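Local structure of DNA repair protein RecN (Deinococcus radiodurans, 4ABX) at residues Q22-E26 with V27-P31; G64-A68 with A69-G73; N94-R97 with A98-E101; D125-E128 with A129-A133. The protein may take part in recombinational repair of damaged DNA as an Smc-like, ATP-binding protein, of which this chain is the coiled-coil domain. One frame throughout, in Å; residues are numbered along the deposited sequence.

Contact 1: Q22-E26 with V27-P31; sequences QEISE and VSPDP
Val27 sits at the end of helix 6-27, with its CG2 3.6 Å from Glu23 O. Its CB lies 3.9 Å from Ile24 O. Beyond CB the chain forks. With CG1 anti to the backbone N (chi1 175°), CG2 falls beside that N, and this turns it to Glu23 O. Outside the turn the side chain packs on Leu137 of helix 121-141.

Ile24 O is the acceptor at the end of the helix. It takes one good bond from Ser28 N at 2.9 Å, with an N-H...O angle of 149°. Val27 N gives it a second, weak one at 3.4 Å. Pro29 CD presses on the same oxygen at 3.2 Å. The Ile24 and Pro29 side chains cross at about a right angle, and Ile24 CG2 meets Pro29 CD at 4.1 Å. Ile24 also packs on Tyr141, Val148 and Phe151. A water links Ser25 O and Ser28 OG by weak bonds.

Ser28, with positive phi (55°), leaves the helix, and Pro29 has no N-H to offer the next carbonyl. Both are consistent with the helix ending here, where Ile24 O still receives the bond from Ser28 N.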
loop_
_atom_site.group_PDB
_atom_site.type_symbol
_atom_site.label_atom_id
_atom_site.label_comp_id
_atom_site.label_asym_id
_atom_site.label_seq_id
_atom_site.Cartn_x
_atom_site.Cartn_y
_atom_site.Cartn_z
ATOM N N GLN A 22 -17.650 57.509 -1.161
ATOM C CA GLN A 22 -18.550 56.446 -0.731
ATOM C C GLN A 22 -17.816 55.109 -0.647
ATOM O O GLN A 22 -17.948 54.389 0.345
ATOM C CB GLN A 22 -19.742 56.329 -1.685
ATOM C CG GLN A 22 -20.792 55.317 -1.255
ATOM C CD GLN A 22 -21.977 55.254 -2.212
ATOM O OE1 GLN A 22 -21.888 55.679 -3.368
ATOM N NE2 GLN A 22 -23.098 54.727 -1.729
ATOM N N GLU A 23 -17.045 54.777 -1.683
ATOM C CA GLU A 23 -16.340 53.493 -1.717
ATOM C C GLU A 23 -15.434 53.308 -0.506
ATOM O O GLU A 23 -15.459 52.267 0.152
ATOM C CB GLU A 23 -15.517 53.322 -3.002
ATOM C CG GLU A 23 -14.831 51.963 -3.077
ATOM C CD GLU A 23 -14.052 51.741 -4.366
ATOM O OE1 GLU A 23 -13.615 52.729 -4.994
ATOM O OE2 GLU A 23 -13.872 50.565 -4.747
ATOM N N ILE A 24 -14.626 54.322 -0.227
ATOM C CA ILE A 24 -13.716 54.302 0.911
ATOM C C ILE A 24 -14.455 54.267 2.256
ATOM O O ILE A 24 -14.055 53.564 3.186
ATOM C CB ILE A 24 -12.773 55.526 0.857
ATOM C CG1 ILE A 24 -11.784 55.370 -0.300
ATOM C CG2 ILE A 24 -12.049 55.726 2.194
ATOM C CD1 ILE A 24 -11.059 56.662 -0.683
ATOM N N SER A 25 -15.545 55.016 2.354
ATOM C CA SER A 25 -16.252 55.138 3.621
ATOM C C SER A 25 -16.996 53.857 3.973
ATOM O O SER A 25 -17.120 53.504 5.146
ATOM C CB SER A 25 -17.219 56.327 3.583
ATOM O OG SER A 25 -16.521 57.511 3.238
ATOM N N GLU A 26 -17.493 53.164 2.956
ATOM C CA GLU A 26 -18.218 51.914 3.184
ATOM C C GLU A 26 -17.319 50.818 3.749
ATOM O O GLU A 26 -17.779 49.953 4.493
ATOM C CB GLU A 26 -18.902 51.434 1.901
ATOM C CG GLU A 26 -20.104 52.283 1.514
ATOM C CD GLU A 26 -20.726 51.858 0.201
ATOM O OE1 GLU A 26 -20.102 51.051 -0.520
ATOM O OE2 GLU A 26 -21.839 52.333 -0.112
ATOM N N VAL A 27 -16.037 50.865 3.399
ATOM C CA VAL A 27 -15.073 49.877 3.881
ATOM C C VAL A 27 -14.466 50.332 5.204
ATOM O O VAL A 27 -14.128 49.514 6.070
ATOM C CB VAL A 27 -13.959 49.637 2.844
ATOM C CG1 VAL A 27 -12.892 48.707 3.405
ATOM C CG2 VAL A 27 -14.551 49.075 1.563
ATOM N N SER A 28 -14.334 51.648 5.350
ATOM C CA SER A 28 -13.831 52.261 6.574
ATOM C C SER A 28 -12.462 51.717 6.997
ATOM O O SER A 28 -12.323 51.137 8.077
ATOM C CB SER A 28 -14.853 52.104 7.703
ATOM O OG SER A 28 -14.415 52.779 8.864
ATOM N N PRO A 29 -11.444 51.921 6.148
ATOM C CA PRO A 29 -10.089 51.437 6.433
ATOM C C PRO A 29 -9.491 52.081 7.681
ATOM O O PRO A 29 -9.545 53.300 7.848
ATOM C CB PRO A 29 -9.298 51.852 5.186
ATOM C CG PRO A 29 -10.091 52.971 4.582
ATOM C CD PRO A 29 -11.520 52.614 4.850
ATOM N N ASP A 30 -8.918 51.255 8.547
ATOM C CA ASP A 30 -8.312 51.733 9.784
ATOM C C ASP A 30 -6.821 51.432 9.770
ATOM O O ASP A 30 -6.401 50.324 10.115
ATOM C CB ASP A 30 -8.989 51.067 10.983
ATOM C CG ASP A 30 -8.318 51.402 12.306
ATOM O OD1 ASP A 30 -7.658 52.458 12.409
ATOM O OD2 ASP A 30 -8.460 50.599 13.250
ATOM N N PRO A 31 -6.011 52.422 9.362
ATOM C CA PRO A 31 -4.572 52.190 9.219
ATOM C C PRO A 31 -4.014 51.447 10.428
ATOM O O PRO A 31 -4.312 51.804 11.568
ATOM C CB PRO A 31 -4.000 53.603 9.134
ATOM C CG PRO A 31 -5.118 54.417 8.541
ATOM C CD PRO A 31 -6.378 53.830 9.120
HETATM O O HOH W 1 -15.539 55.505 7.510
#

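Contact 2: G64-A68 with A69-G73; sequences GDLNA and AGLIG
The Asn67 amide is the flat group here, and it reaches forward to Gly70 and back to Gly64. OD1 accepts from Gly70 N at 2.7 Å. The donor approaches from above the carbonyl plane, 38° off it, rather than along a lone pair. At the amide edge, ND2 gives a bond of 3.0 Å to Gly64 O, which lies close to the amide plane. Two bonds at its two ends thus fix the rotation of the group. The CG of Asn67 lies between the backbone N and the carbonyl carbon (chi1 66°), which brings OD1 to Gly70 N. With an alanine here, Gly70 N and Gly64 O would probably each lose a partner, and the helix start would be likely to fray.

The backbone carries on from the cap. Leu71 N binds Asn67 O at 3.2 Å, and Ile72 N binds Ala68 O at 3.0 Å. Ile72 CG1 also rests 3.2 Å from Ala68 O. On another side, Leu66 CD1 meets Leu71 CD2 at 4.2 Å.

Leu66 and Leu71 each pack on their own counterpart in the second subunit. Ala68 packs on Ile72 of that subunit. The motif is an Asn N-cap opening helix 68-83, placed where the two copies of the coiled-coil domain meet.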
loop_
_atom_site.group_PDB
_atom_site.type_symbol
_atom_site.label_atom_id
_atom_site.label_comp_id
_atom_site.label_asym_id
_atom_site.label_seq_id
_atom_site.Cartn_x
_atom_site.Cartn_y
_atom_site.Cartn_z
ATOM N N GLY A 64 -8.556 5.342 2.876
ATOM C CA GLY A 64 -8.705 5.323 1.431
ATOM C C GLY A 64 -9.063 3.934 0.930
ATOM O O GLY A 64 -8.783 2.935 1.597
ATOM N N ASP A 65 -9.694 3.864 -0.238
ATOM C CA ASP A 65 -10.013 2.571 -0.839
ATOM C C ASP A 65 -8.730 1.765 -0.982
ATOM O O ASP A 65 -8.696 0.559 -0.712
ATOM C CB ASP A 65 -10.697 2.759 -2.192
ATOM C CG ASP A 65 -12.090 3.341 -2.061
ATOM O OD1 ASP A 65 -12.904 2.767 -1.305
ATOM O OD2 ASP A 65 -12.368 4.378 -2.702
ATOM N N LEU A 66 -7.670 2.450 -1.399
ATOM C CA LEU A 66 -6.326 1.891 -1.372
ATOM C C LEU A 66 -5.559 2.535 -0.219
ATOM O O LEU A 66 -5.364 3.754 -0.195
ATOM C CB LEU A 66 -5.603 2.156 -2.692
ATOM C CG LEU A 66 -4.239 1.472 -2.830
ATOM C CD1 LEU A 66 -4.405 -0.034 -2.961
ATOM C CD2 LEU A 66 -3.467 2.028 -4.017
ATOM N N ASN A 67 -5.133 1.722 0.740
ATOM C CA ASN A 67 -4.425 2.248 1.902
ATOM C C ASN A 67 -3.271 1.363 2.359
ATOM O O ASN A 67 -3.223 0.168 2.056
ATOM C CB ASN A 67 -5.399 2.508 3.055
ATOM C CG ASN A 67 -6.024 1.234 3.592
ATOM O OD1 ASN A 67 -5.443 0.550 4.435
ATOM N ND2 ASN A 67 -7.216 0.909 3.108
ATOM N N ALA A 68 -2.341 1.963 3.093
ATOM C CA ALA A 68 -1.145 1.269 3.543
ATOM C C ALA A 68 -1.451 0.053 4.424
ATOM O O ALA A 68 -0.907 -1.031 4.204
ATOM C CB ALA A 68 -0.221 2.237 4.264
ATOM N N ALA A 69 -2.320 0.231 5.417
ATOM C CA ALA A 69 -2.649 -0.853 6.340
ATOM C C ALA A 69 -3.236 -2.053 5.598
ATOM O O ALA A 69 -2.912 -3.202 5.898
ATOM C CB ALA A 69 -3.615 -0.370 7.419
ATOM N N GLY A 70 -4.101 -1.776 4.628
ATOM C CA GLY A 70 -4.706 -2.819 3.817
ATOM C C GLY A 70 -3.679 -3.631 3.053
ATOM O O GLY A 70 -3.769 -4.854 2.986
ATOM N N LEU A 71 -2.690 -2.957 2.473
ATOM C CA LEU A 71 -1.652 -3.665 1.726
ATOM C C LEU A 71 -0.744 -4.483 2.634
ATOM O O LEU A 71 -0.359 -5.605 2.298
ATOM C CB LEU A 71 -0.833 -2.701 0.869
ATOM C CG LEU A 71 -1.660 -2.047 -0.236
ATOM C CD1 LEU A 71 -0.793 -1.124 -1.075
ATOM C CD2 LEU A 71 -2.315 -3.115 -1.102
ATOM N N ILE A 72 -0.398 -3.922 3.787
ATOM C CA ILE A 72 0.404 -4.650 4.757
ATOM C C ILE A 72 -0.328 -5.926 5.176
ATOM O O ILE A 72 0.275 -6.991 5.294
ATOM C CB ILE A 72 0.735 -3.776 5.991
ATOM C CG1 ILE A 72 1.569 -2.560 5.571
ATOM C CG2 ILE A 72 1.474 -4.589 7.053
ATOM C CD1 ILE A 72 1.963 -1.644 6.734
ATOM N N GLY A 73 -1.635 -5.807 5.390
ATOM C CA GLY A 73 -2.466 -6.936 5.765
ATOM C C GLY A 73 -2.475 -8.032 4.718
ATOM O O GLY A 73 -2.423 -9.215 5.051
#

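Contact 3: N94-R97 with A98-E101; sequences NELR and AALE
Asn94 and Ala98 begin a run of four backbone hydrogen bonds along helix 87-115. Ala98 N binds Asn94 O at 3.1 Å. Ala99 N binds Glu95 O at 3.0 Å. Leu100 N binds Leu96 O and Glu101 N binds Arg97 O, both at 2.9 Å. All four join residues four apart, so this is a regular alpha helix without a break.

The side chains make close carbon contacts with the carbonyl oxygens of the turn before. Leu100 CB lies 3.3 Å from Arg97 O, and Ala98 CB lies 3.4 Å from Glu95 O. Glu101 CG sits 3.5 Å from Arg97 O, because it stands beside the backbone N and anti to the carbonyl carbon (chi1 -72°).

Apolar contact within the turn is slight. Leu96 CD1 reaches Ala99 CB at 4.5 Å. Both residues are buried by partners beyond the turn. Leu96 packs on Ile72 and Val76 of helix 68-83, and on Leu61 of the second subunit. Leu100 packs on Ala69 and Ile72 of helix 68-83. Ala99 packs on Ser102 of the second subunit.

Glu95 packs on Ile106 of the second subunit, and its OE2 accepts from Gln91 NE2, one turn back. Arg97 and Glu101 are exposed.

Leu96 and Leu100 face helix 68-83, as in an antiparallel helical hairpin formed with helix 87-115, and Leu96 and Ala99 also meet the second subunit.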
loop_
_atom_site.group_PDB
_atom_site.type_symbol
_atom_site.label_atom_id
_atom_site.label_comp_id
_atom_site.label_asym_id
_atom_site.label_seq_id
_atom_site.Cartn_x
_atom_site.Cartn_y
_atom_site.Cartn_z
ATOM N N ASN A 94 5.832 -11.893 11.784
ATOM C CA ASN A 94 5.542 -11.304 13.088
ATOM C C ASN A 94 6.029 -9.859 13.194
ATOM O O ASN A 94 5.328 -9.000 13.720
ATOM C CB ASN A 94 6.123 -12.160 14.214
ATOM C CG ASN A 94 5.304 -13.412 14.481
ATOM O OD1 ASN A 94 5.850 -14.470 14.793
ATOM N ND2 ASN A 94 3.984 -13.293 14.369
ATOM N N GLU A 95 7.224 -9.591 12.680
ATOM C CA GLU A 95 7.716 -8.222 12.600
ATOM C C GLU A 95 6.806 -7.349 11.734
ATOM O O GLU A 95 6.633 -6.156 12.006
ATOM C CB GLU A 95 9.158 -8.196 12.078
ATOM C CG GLU A 95 10.160 -8.759 13.076
ATOM C CD GLU A 95 11.527 -9.012 12.470
ATOM O OE1 GLU A 95 11.769 -8.569 11.328
ATOM O OE2 GLU A 95 12.361 -9.660 13.140
ATOM N N LEU A 96 6.219 -7.947 10.698
ATOM C CA LEU A 96 5.332 -7.216 9.798
ATOM C C LEU A 96 4.001 -6.877 10.482
ATOM O O LEU A 96 3.456 -5.786 10.292
ATOM C CB LEU A 96 5.106 -7.992 8.494
ATOM C CG LEU A 96 4.390 -7.237 7.370
ATOM C CD1 LEU A 96 5.130 -5.939 7.026
ATOM C CD2 LEU A 96 4.246 -8.118 6.129
ATOM N N ARG A 97 3.489 -7.805 11.283
ATOM C CA ARG A 97 2.319 -7.533 12.113
ATOM C C ARG A 97 2.558 -6.328 13.027
ATOM O O ARG A 97 1.686 -5.456 13.172
ATOM C CB ARG A 97 1.943 -8.764 12.945
ATOM C CG ARG A 97 1.236 -9.859 12.154
ATOM C CD ARG A 97 0.655 -10.925 13.074
ATOM N NE ARG A 97 -0.196 -11.867 12.348
ATOM C CZ ARG A 97 0.167 -13.103 12.011
ATOM N NH1 ARG A 97 1.367 -13.558 12.346
ATOM N NH2 ARG A 97 -0.672 -13.887 11.348
ATOM N N ALA A 98 3.736 -6.289 13.648
ATOM C CA ALA A 98 4.117 -5.162 14.495
ATOM C C ALA A 98 4.133 -3.851 13.706
ATOM O O ALA A 98 3.690 -2.819 14.198
ATOM C CB ALA A 98 5.474 -5.412 15.145
ATOM N N ALA A 99 4.650 -3.894 12.481
ATOM C CA ALA A 99 4.662 -2.706 11.644
ATOM C C ALA A 99 3.237 -2.255 11.331
ATOM O O ALA A 99 2.948 -1.060 11.334
ATOM C CB ALA A 99 5.446 -2.949 10.365
ATOM N N LEU A 100 2.356 -3.217 11.060
ATOM C CA LEU A 100 0.947 -2.934 10.799
ATOM C C LEU A 100 0.297 -2.250 11.988
ATOM O O LEU A 100 -0.435 -1.267 11.833
ATOM C CB LEU A 100 0.188 -4.222 10.466
ATOM C CG LEU A 100 -1.338 -4.129 10.359
ATOM C CD1 LEU A 100 -1.761 -3.101 9.311
ATOM C CD2 LEU A 100 -1.938 -5.498 10.051
ATOM N N GLU A 101 0.561 -2.774 13.181
ATOM C CA GLU A 101 0.009 -2.185 14.388
ATOM C C GLU A 101 0.471 -0.740 14.560
ATOM O O GLU A 101 -0.320 0.130 14.926
ATOM C CB GLU A 101 0.358 -3.023 15.620
ATOM C CG GLU A 101 -0.406 -4.332 15.702
ATOM C CD GLU A 101 -0.199 -5.054 17.022
ATOM O OE1 GLU A 101 0.323 -4.429 17.971
ATOM O OE2 GLU A 101 -0.563 -6.246 17.111
#

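Contact 4: D125-E128 with A129-A133; sequences DRVE and ARLSA
Val127 and Leu131 lie side by side, one turn apart, with their side chains pointing the same way. Val127 CG1 touches Leu131 CD1 at 3.9 Å. Leu131 CG lies 3.3 Å from Val127 O, held there by a first torsion that sets it beside its own backbone N (chi1 -73°). Ala129 CB and Ser132 CB make similar contacts, 3.4 Å from Asp125 O and 3.3 Å from Glu128 O.

The helix backbone holds these groups in place. Leu131 N binds Val127 O at 3.1 Å with an N-H...O angle of 165°. Ser132 N binds Glu128 O at 2.8 Å, and Ala129 N binds Asp125 O at 2.9 Å. Arg130 N bonds to Arg126 O in the same way.

The next shell is helix 33-63, which runs antiparallel to this one. Leu131 packs on Leu37 and Leu41 there, and Glu128 also touches Leu41. Arg130 bends at its second torsion (65°) and leads away from the turn. Its NE makes a salt bridge with Glu33. Its NH1 binds Val27 O, and its NH2 gives a weak bond to Ser28 O, so all three guanidinium nitrogens have partners.

The pattern is that of a stretch of helix 121-141 in an antiparallel helix pair: Leu131 meets Leu37 and Leu41 of the neighbouring helix, and an arginine at the flank ties in the end of helix 6-27.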
loop_
_atom_site.group_PDB
_atom_site.type_symbol
_atom_site.label_atom_id
_atom_site.label_comp_id
_atom_site.label_asym_id
_atom_site.label_seq_id
_atom_site.Cartn_x
_atom_site.Cartn_y
_atom_site.Cartn_z
ATOM N N ASP A 125 -11.996 32.615 6.400
ATOM C CA ASP A 125 -12.626 33.259 5.246
ATOM C C ASP A 125 -12.963 34.726 5.516
ATOM O O ASP A 125 -12.894 35.561 4.618
ATOM C CB ASP A 125 -13.885 32.505 4.808
ATOM C CG ASP A 125 -13.576 31.330 3.891
ATOM O OD1 ASP A 125 -12.455 31.277 3.337
ATOM O OD2 ASP A 125 -14.460 30.464 3.717
ATOM N N ARG A 126 -13.326 35.036 6.753
ATOM C CA ARG A 126 -13.670 36.405 7.108
ATOM C C ARG A 126 -12.431 37.295 7.172
ATOM O O ARG A 126 -12.477 38.464 6.793
ATOM C CB ARG A 126 -14.443 36.441 8.423
ATOM C CG ARG A 126 -15.826 35.817 8.321
ATOM C CD ARG A 126 -16.694 36.174 9.520
ATOM N NE ARG A 126 -16.163 35.637 10.770
ATOM C CZ ARG A 126 -16.443 34.423 11.235
ATOM N NH1 ARG A 126 -17.244 33.618 10.546
ATOM N NH2 ARG A 126 -15.921 34.013 12.385
ATOM N N VAL A 127 -11.324 36.731 7.643
ATOM C CA VAL A 127 -10.056 37.447 7.683
ATOM C C VAL A 127 -9.582 37.748 6.271
ATOM O O VAL A 127 -9.102 38.849 5.990
ATOM C CB VAL A 127 -8.975 36.639 8.417
ATOM C CG1 VAL A 127 -7.601 37.223 8.154
ATOM C CG2 VAL A 127 -9.272 36.599 9.911
ATOM N N GLU A 128 -9.718 36.766 5.384
ATOM C CA GLU A 128 -9.336 36.952 3.992
ATOM C C GLU A 128 -10.218 37.991 3.303
ATOM O O GLU A 128 -9.732 38.804 2.520
ATOM C CB GLU A 128 -9.378 35.621 3.230
ATOM C CG GLU A 128 -8.403 34.571 3.758
ATOM C CD GLU A 128 -8.228 33.400 2.804
ATOM O OE1 GLU A 128 -7.667 33.601 1.704
ATOM O OE2 GLU A 128 -8.649 32.277 3.157
ATOM N N ALA A 129 -11.514 37.955 3.599
ATOM C CA ALA A 129 -12.455 38.904 3.016
ATOM C C ALA A 129 -12.119 40.350 3.397
ATOM O O ALA A 129 -12.232 41.254 2.570
ATOM C CB ALA A 129 -13.883 38.559 3.421
ATOM N N ARG A 130 -11.705 40.568 4.643
ATOM C CA ARG A 130 -11.321 41.909 5.084
ATOM C C ARG A 130 -10.043 42.358 4.383
ATOM O O ARG A 130 -9.948 43.489 3.906
ATOM C CB ARG A 130 -11.129 41.965 6.606
ATOM C CG ARG A 130 -10.784 43.363 7.148
ATOM C CD ARG A 130 -11.934 44.360 6.932
ATOM N NE ARG A 130 -11.610 45.708 7.405
ATOM C CZ ARG A 130 -12.327 46.793 7.120
ATOM N NH1 ARG A 130 -13.409 46.694 6.355
ATOM N NH2 ARG A 130 -11.963 47.979 7.590
ATOM N N LEU A 131 -9.062 41.462 4.331
ATOM C CA LEU A 131 -7.787 41.749 3.683
ATOM C C LEU A 131 -7.978 42.038 2.198
ATOM O O LEU A 131 -7.302 42.893 1.621
ATOM C CB LEU A 131 -6.823 40.573 3.875
ATOM C CG LEU A 131 -6.265 40.425 5.289
ATOM C CD1 LEU A 131 -5.513 39.103 5.457
ATOM C CD2 LEU A 131 -5.373 41.613 5.619
ATOM N N SER A 132 -8.896 41.307 1.579
ATOM C CA SER A 132 -9.206 41.510 0.171
ATOM C C SER A 132 -9.854 42.870 -0.050
ATOM O O SER A 132 -9.567 43.541 -1.039
ATOM C CB SER A 132 -10.135 40.414 -0.347
ATOM O OG SER A 132 -10.550 40.704 -1.671
ATOM N N ALA A 133 -10.729 43.271 0.870
ATOM C CA ALA A 133 -11.405 44.560 0.748
ATOM C C ALA A 133 -10.398 45.695 0.898
ATOM O O ALA A 133 -10.449 46.682 0.163
ATOM C CB ALA A 133 -12.531 44.687 1.771
#

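The four contacts fall into two groups along an elongated helical domain. Contacts 1 and 4 have centres about 14 Å apart. They touch through Arg130 and the end of helix 6-27, and Pro29 CA lies 4.1 Å from Arg130 NH2. Contacts 2 and 3 are also about 14 Å apart between centres. They meet through packing, with Ile72 CG2 3.7 Å from Leu100 CB. Both touch the second subunit, whereas contacts 1 and 4 do not. The groups are well separated: the centres of contacts 1 and 3 are about 62 Å apart, on opposite sides of the chain's centre. The subunit contacts of contacts 2 and 3 thus lie far from contact 1.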